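Local structure of Mab-21 domain-containing protein (Tribolium castaneum, 7LT2) at residues 46-59 and 69-81. The protein senses cytosolic double-stranded RNA and, once triggered, makes the cyclic dinucleotide 2',3'-cGAMP from ATP and GTP as an innate immune signal. Residues are numbered along the deposited sequence; the frame is centred on the assembly and turned at random.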
loop_
_atom_site.group_PDB
_atom_site.type_symbol
_atom_site.label_atom_id
_atom_site.label_comp_id
_atom_site.label_asym_id
_atom_site.label_seq_id
_atom_site.Cartn_x
_atom_site.Cartn_y
_atom_site.Cartn_z
ATOM N N PHE A 46 7.103 1.452 -23.056
ATOM C CA PHE A 46 6.462 1.885 -21.818
ATOM C C PHE A 46 5.257 2.762 -22.108
ATOM O O PHE A 46 4.211 2.617 -21.469
ATOM C CB PHE A 46 7.434 2.639 -20.909
ATOM C CG PHE A 46 6.751 3.315 -19.740
ATOM C CD1 PHE A 46 6.177 2.559 -18.729
ATOM C CD2 PHE A 46 6.651 4.697 -19.673
ATOM C CE1 PHE A 46 5.528 3.172 -17.658
ATOM C CE2 PHE A 46 6.002 5.315 -18.602
ATOM C CZ PHE A 46 5.446 4.549 -17.599
ATOM N N LYS A 47 5.384 3.684 -23.065
ATOM C CA LYS A 47 4.249 4.543 -23.381
ATOM C C LYS A 47 3.065 3.718 -23.861
ATOM O O LYS A 47 1.916 3.995 -23.499
ATOM C CB LYS A 47 4.645 5.585 -24.426
ATOM C CG LYS A 47 3.576 6.644 -24.659
ATOM C CD LYS A 47 4.058 7.686 -25.645
ATOM C CE LYS A 47 3.036 8.801 -25.805
ATOM N NZ LYS A 47 3.631 9.936 -26.549
ATOM N N ALA A 48 3.332 2.671 -24.649
ATOM C CA ALA A 48 2.255 1.821 -25.147
ATOM C C ALA A 48 1.625 0.999 -24.027
ATOM O O ALA A 48 0.400 0.841 -23.987
ATOM C CB ALA A 48 2.781 0.903 -26.253
ATOM N N LEU A 49 2.444 0.465 -23.112
ATOM C CA LEU A 49 1.918 -0.377 -22.039
ATOM C C LEU A 49 1.194 0.429 -20.968
ATOM O O LEU A 49 0.243 -0.073 -20.357
ATOM C CB LEU A 49 3.052 -1.159 -21.387
ATOM C CG LEU A 49 3.548 -2.382 -22.153
ATOM C CD1 LEU A 49 4.904 -2.792 -21.611
ATOM C CD2 LEU A 49 2.543 -3.505 -21.985
ATOM N N PHE A 50 1.631 1.657 -20.721
ATOM C CA PHE A 50 1.140 2.409 -19.571
ATOM C C PHE A 50 -0.352 2.692 -19.688
ATOM O O PHE A 50 -0.836 3.152 -20.729
ATOM C CB PHE A 50 1.908 3.719 -19.422
ATOM C CG PHE A 50 1.418 4.575 -18.291
ATOM C CD1 PHE A 50 1.782 4.290 -16.987
ATOM C CD2 PHE A 50 0.591 5.656 -18.529
ATOM C CE1 PHE A 50 1.336 5.074 -15.937
ATOM C CE2 PHE A 50 0.140 6.445 -17.479
ATOM C CZ PHE A 50 0.509 6.151 -16.191
ATOM N N ARG A 51 -1.080 2.412 -18.609
ATOM C CA ARG A 51 -2.493 2.745 -18.508
ATOM C C ARG A 51 -2.766 3.831 -17.478
ATOM O O ARG A 51 -3.401 4.843 -17.800
ATOM C CB ARG A 51 -3.310 1.492 -18.170
ATOM C CG ARG A 51 -4.808 1.736 -18.062
ATOM C CD ARG A 51 -5.571 0.421 -17.979
ATOM N NE ARG A 51 -7.006 0.629 -17.825
ATOM C CZ ARG A 51 -7.852 0.781 -18.834
ATOM N NH1 ARG A 51 -7.439 0.768 -20.091
ATOM N NH2 ARG A 51 -9.148 0.946 -18.577
ATOM N N ARG A 52 -2.299 3.650 -16.248
ATOM C CA ARG A 52 -2.586 4.583 -15.160
ATOM C C ARG A 52 -1.720 4.192 -13.970
ATOM O O ARG A 52 -1.020 3.176 -13.995
ATOM C CB ARG A 52 -4.068 4.562 -14.787
ATOM C CG ARG A 52 -4.539 3.235 -14.203
ATOM C CD ARG A 52 -6.043 3.218 -14.008
ATOM N NE ARG A 52 -6.560 1.885 -13.722
ATOM C CZ ARG A 52 -6.803 1.421 -12.505
ATOM N NH1 ARG A 52 -6.547 2.142 -11.426
ATOM N NH2 ARG A 52 -7.317 0.204 -12.365
ATOM N N VAL A 53 -1.781 5.005 -12.918
ATOM C CA VAL A 53 -1.092 4.713 -11.668
ATOM C C VAL A 53 -2.127 4.528 -10.567
ATOM O O VAL A 53 -3.240 5.066 -10.624
ATOM C CB VAL A 53 -0.071 5.807 -11.275
ATOM C CG1 VAL A 53 0.985 5.984 -12.360
ATOM C CG2 VAL A 53 -0.770 7.144 -10.967
ATOM N N PHE A 54 -1.747 3.744 -9.560
ATOM C CA PHE A 54 -2.507 3.601 -8.328
ATOM C C PHE A 54 -1.585 3.980 -7.181
ATOM O O PHE A 54 -0.435 3.533 -7.136
ATOM C CB PHE A 54 -3.030 2.170 -8.152
ATOM C CG PHE A 54 -3.734 1.937 -6.846
ATOM C CD1 PHE A 54 -5.066 2.304 -6.683
ATOM C CD2 PHE A 54 -3.064 1.364 -5.775
ATOM C CE1 PHE A 54 -5.716 2.092 -5.477
ATOM C CE2 PHE A 54 -3.711 1.154 -4.566
ATOM C CZ PHE A 54 -5.040 1.519 -4.423
ATOM N N TYR A 55 -2.078 4.812 -6.266
ATOM C CA TYR A 55 -1.279 5.258 -5.130
ATOM C C TYR A 55 -1.556 4.311 -3.966
ATOM O O TYR A 55 -2.657 4.307 -3.413
ATOM C CB TYR A 55 -1.603 6.707 -4.773
ATOM C CG TYR A 55 -1.525 7.666 -5.947
ATOM C CD1 TYR A 55 -0.308 7.987 -6.533
ATOM C CD2 TYR A 55 -2.670 8.262 -6.456
ATOM C CE1 TYR A 55 -0.236 8.873 -7.611
ATOM C CE2 TYR A 55 -2.612 9.145 -7.522
ATOM C CZ TYR A 55 -1.394 9.446 -8.103
ATOM O OH TYR A 55 -1.343 10.324 -9.166
ATOM N N GLY A 56 -0.570 3.488 -3.620
ATOM C CA GLY A 56 -0.757 2.409 -2.668
ATOM C C GLY A 56 -0.130 2.730 -1.325
ATOM O O GLY A 56 0.880 3.430 -1.249
ATOM N N GLY A 57 -0.731 2.207 -0.265
ATOM C CA GLY A 57 -0.142 2.278 1.060
ATOM C C GLY A 57 -1.090 2.898 2.070
ATOM O O GLY A 57 -2.172 3.373 1.749
ATOM N N SER A 58 -0.639 2.879 3.329
ATOM C CA SER A 58 -1.499 3.342 4.417
ATOM C C SER A 58 -1.768 4.842 4.338
ATOM O O SER A 58 -2.856 5.297 4.718
ATOM C CB SER A 58 -0.882 2.971 5.771
ATOM O OG SER A 58 0.338 3.655 5.994
ATOM N N PHE A 59 -0.805 5.625 3.847
ATOM C CA PHE A 59 -1.032 7.059 3.673
ATOM C C PHE A 59 -2.246 7.322 2.780
ATOM O O PHE A 59 -3.118 8.130 3.121
ATOM C CB PHE A 59 0.231 7.719 3.108
ATOM C CG PHE A 59 0.077 9.188 2.810
ATOM C CD1 PHE A 59 -0.357 10.065 3.789
ATOM C CD2 PHE A 59 0.376 9.690 1.554
ATOM C CE1 PHE A 59 -0.496 11.415 3.518
ATOM C CE2 PHE A 59 0.239 11.038 1.275
ATOM C CZ PHE A 59 -0.197 11.901 2.258
ATOM N N GLU A 69 5.684 8.727 5.611
ATOM C CA GLU A 69 7.081 8.645 5.205
ATOM C C GLU A 69 7.266 8.090 3.798
ATOM O O GLU A 69 8.228 8.463 3.118
ATOM C CB GLU A 69 7.869 7.803 6.210
ATOM C CG GLU A 69 8.194 8.578 7.477
ATOM C CD GLU A 69 8.598 7.688 8.628
ATOM O OE1 GLU A 69 8.173 6.515 8.652
ATOM O OE2 GLU A 69 9.339 8.167 9.512
ATOM N N GLU A 70 6.363 7.220 3.343
ATOM C CA GLU A 70 6.522 6.617 2.021
ATOM C C GLU A 70 5.176 6.136 1.499
ATOM O O GLU A 70 4.232 5.927 2.262
ATOM C CB GLU A 70 7.508 5.446 2.058
ATOM C CG GLU A 70 7.082 4.325 2.993
ATOM C CD GLU A 70 7.955 3.095 2.861
ATOM O OE1 GLU A 70 8.239 2.690 1.712
ATOM O OE2 GLU A 70 8.351 2.533 3.903
ATOM N N PHE A 71 5.105 5.958 0.179
ATOM C CA PHE A 71 4.025 5.195 -0.433
ATOM C C PHE A 71 4.539 4.569 -1.723
ATOM O O PHE A 71 5.658 4.836 -2.170
ATOM C CB PHE A 71 2.763 6.046 -0.681
ATOM C CG PHE A 71 2.915 7.116 -1.733
ATOM C CD1 PHE A 71 3.377 8.376 -1.393
ATOM C CD2 PHE A 71 2.543 6.876 -3.047
ATOM C CE1 PHE A 71 3.494 9.373 -2.349
ATOM C CE2 PHE A 71 2.660 7.867 -4.011
ATOM C CZ PHE A 71 3.139 9.117 -3.659
ATOM N N ASP A 72 3.710 3.706 -2.300
ATOM C CA ASP A 72 4.028 3.000 -3.537
ATOM C C ASP A 72 3.313 3.645 -4.716
ATOM O O ASP A 72 2.090 3.809 -4.692
ATOM C CB ASP A 72 3.612 1.531 -3.456
ATOM C CG ASP A 72 4.575 0.685 -2.658
ATOM O OD1 ASP A 72 5.601 1.216 -2.171
ATOM O OD2 ASP A 72 4.294 -0.523 -2.521
ATOM N N LEU A 73 4.069 3.976 -5.759
ATOM C CA LEU A 73 3.465 4.308 -7.046
ATOM C C LEU A 73 3.348 3.012 -7.836
ATOM O O LEU A 73 4.325 2.536 -8.418
ATOM C CB LEU A 73 4.287 5.345 -7.803
ATOM C CG LEU A 73 3.571 5.862 -9.060
ATOM C CD1 LEU A 73 2.351 6.682 -8.664
ATOM C CD2 LEU A 73 4.526 6.675 -9.913
ATOM N N ASP A 74 2.153 2.426 -7.838
ATOM C CA ASP A 74 1.890 1.227 -8.627
ATOM C C ASP A 74 1.623 1.664 -10.060
ATOM O O ASP A 74 0.557 2.205 -10.374
ATOM C CB ASP A 74 0.722 0.441 -8.042
ATOM C CG ASP A 74 1.064 -0.202 -6.716
ATOM O OD1 ASP A 74 2.242 -0.581 -6.514
ATOM O OD2 ASP A 74 0.162 -0.314 -5.865
ATOM N N ILE A 75 2.607 1.447 -10.928
ATOM C CA ILE A 75 2.540 1.848 -12.328
ATOM C C ILE A 75 1.878 0.705 -13.090
ATOM O O ILE A 75 2.461 -0.373 -13.230
ATOM C CB ILE A 75 3.938 2.160 -12.877
ATOM C CG1 ILE A 75 4.590 3.279 -12.060
ATOM C CG2 ILE A 75 3.877 2.539 -14.362
ATOM C CD1 ILE A 75 6.079 3.450 -12.312
ATOM N N LEU A 76 0.652 0.928 -13.569
ATOM C CA LEU A 76 -0.163 -0.154 -14.120
ATOM C C LEU A 76 0.044 -0.244 -15.632
ATOM O O LEU A 76 -0.350 0.658 -16.382
ATOM C CB LEU A 76 -1.637 0.049 -13.777
ATOM C CG LEU A 76 -1.959 0.237 -12.286
ATOM C CD1 LEU A 76 -3.451 0.105 -12.045
ATOM C CD2 LEU A 76 -1.200 -0.747 -11.409
ATOM N N LEU A 77 0.666 -1.336 -16.067
ATOM C CA LEU A 77 0.883 -1.650 -17.471
ATOM C C LEU A 77 -0.181 -2.641 -17.922
ATOM O O LEU A 77 -0.626 -3.486 -17.145
ATOM C CB LEU A 77 2.281 -2.244 -17.672
ATOM C CG LEU A 77 3.400 -1.533 -16.906
ATOM C CD1 LEU A 77 4.674 -2.358 -16.904
ATOM C CD2 LEU A 77 3.645 -0.156 -17.509
ATOM N N HIS A 78 -0.599 -2.538 -19.182
ATOM C CA HIS A 78 -1.670 -3.390 -19.687
ATOM C C HIS A 78 -1.207 -4.108 -20.941
ATOM O O HIS A 78 -0.841 -3.461 -21.928
ATOM C CB HIS A 78 -2.943 -2.593 -19.982
ATOM C CG HIS A 78 -4.046 -3.435 -20.542
ATOM N ND1 HIS A 78 -4.677 -4.417 -19.810
ATOM C CD2 HIS A 78 -4.607 -3.464 -21.774
ATOM C CE1 HIS A 78 -5.590 -5.005 -20.563
ATOM N NE2 HIS A 78 -5.566 -4.447 -21.760
ATOM N N ILE A 79 -1.216 -5.432 -20.886
ATOM C CA ILE A 79 -0.920 -6.261 -22.060
ATOM C C ILE A 79 -2.154 -6.302 -22.949
ATOM O O ILE A 79 -3.238 -6.669 -22.470
ATOM C CB ILE A 79 -0.516 -7.665 -21.624
ATOM C CG1 ILE A 79 0.752 -7.619 -20.764
ATOM C CG2 ILE A 79 -0.327 -8.570 -22.848
ATOM C CD1 ILE A 79 1.078 -8.925 -20.090
ATOM N N PRO A 80 -2.043 -5.943 -24.228
ATOM C CA PRO A 80 -3.201 -6.019 -25.127
ATOM C C PRO A 80 -3.839 -7.402 -25.096
ATOM O O PRO A 80 -3.156 -8.424 -25.196
ATOM C CB PRO A 80 -2.594 -5.702 -26.500
ATOM C CG PRO A 80 -1.421 -4.825 -26.173
ATOM C CD PRO A 80 -0.853 -5.390 -24.900
ATOM N N ILE A 81 -5.167 -7.429 -24.938
ATOM C CA ILE A 81 -5.867 -8.700 -24.788
ATOM C C ILE A 81 -5.735 -9.562 -26.035
ATOM O O ILE A 81 -5.897 -10.781 -25.956
ATOM C CB ILE A 81 -7.353 -8.480 -24.439
ATOM C CG1 ILE A 81 -8.122 -7.963 -25.653
ATOM C CG2 ILE A 81 -7.493 -7.510 -23.272
ATOM C CD1 ILE A 81 -9.609 -7.798 -25.402
HETATM O O HOH W 1 -1.653 -1.331 -23.253
HETATM O O HOH W 2 1.966 4.803 2.762
#
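Glu70 and Phe59 meet through a water, which donates to Glu70 O and accepts from Phe59 N. The backbone places Phe71 CB 3.3 Å from Gly56 O. Phe71 has CG between its backbone N and carbonyl carbon (chi1 68°), which turns the ring so that CE2 comes 3.9 Å from Tyr55 CD1. The Tyr55 and Phe71 side chains lie side by side. Tyr60 stacks with the Tyr55 ring and meets the Phe71 ring edge-to-face. Asp72 and Gly56 form a hydrogen-bonded antiparallel pair. Gly56 N reaches Asp72 O at 2.9 Å almost straight (176°), in the carbonyl plane. Leu73 pushes CD1 to 3.5 Å from Tyr55 CE1 and also touches Val53. This antiparallel strand pair belongs to the nucleotidyltransferase core of the cGAS-like Mab-21 family. By similarity, Glu70 and Asp72 bind the catalytic magnesium with Asp193 of the neighbouring parallel strand, and Ser58 binds ATP. Asp74 exchanges two backbone hydrogen bonds with Phe54. Its carboxylate is nearly coplanar with the Phe54 ring (5°), and OD2 sits at the ring edge, 3.6 Å from CD2. Ile75 directs CG2, anti to its backbone N, at the edges of the Phe46 and Phe50 rings. Leu76 faces a classic beta bulge: its O accepts from Arg51 N, and its N donates to Arg52 O. Leu76 CD1 lies over one face of the Arg52 guanidinium, 3.6 Å from CZ. That guanidinium is salt-bridged to Glu221 and Glu246. Leu77 CD2 packs 3.8 Å from Phe46 CE1, and its CB meets Leu49 CB. His78 N donates to Leu49 O at 2.9 Å, joining the chain just past Leu77 to the last residue of helix 44-49.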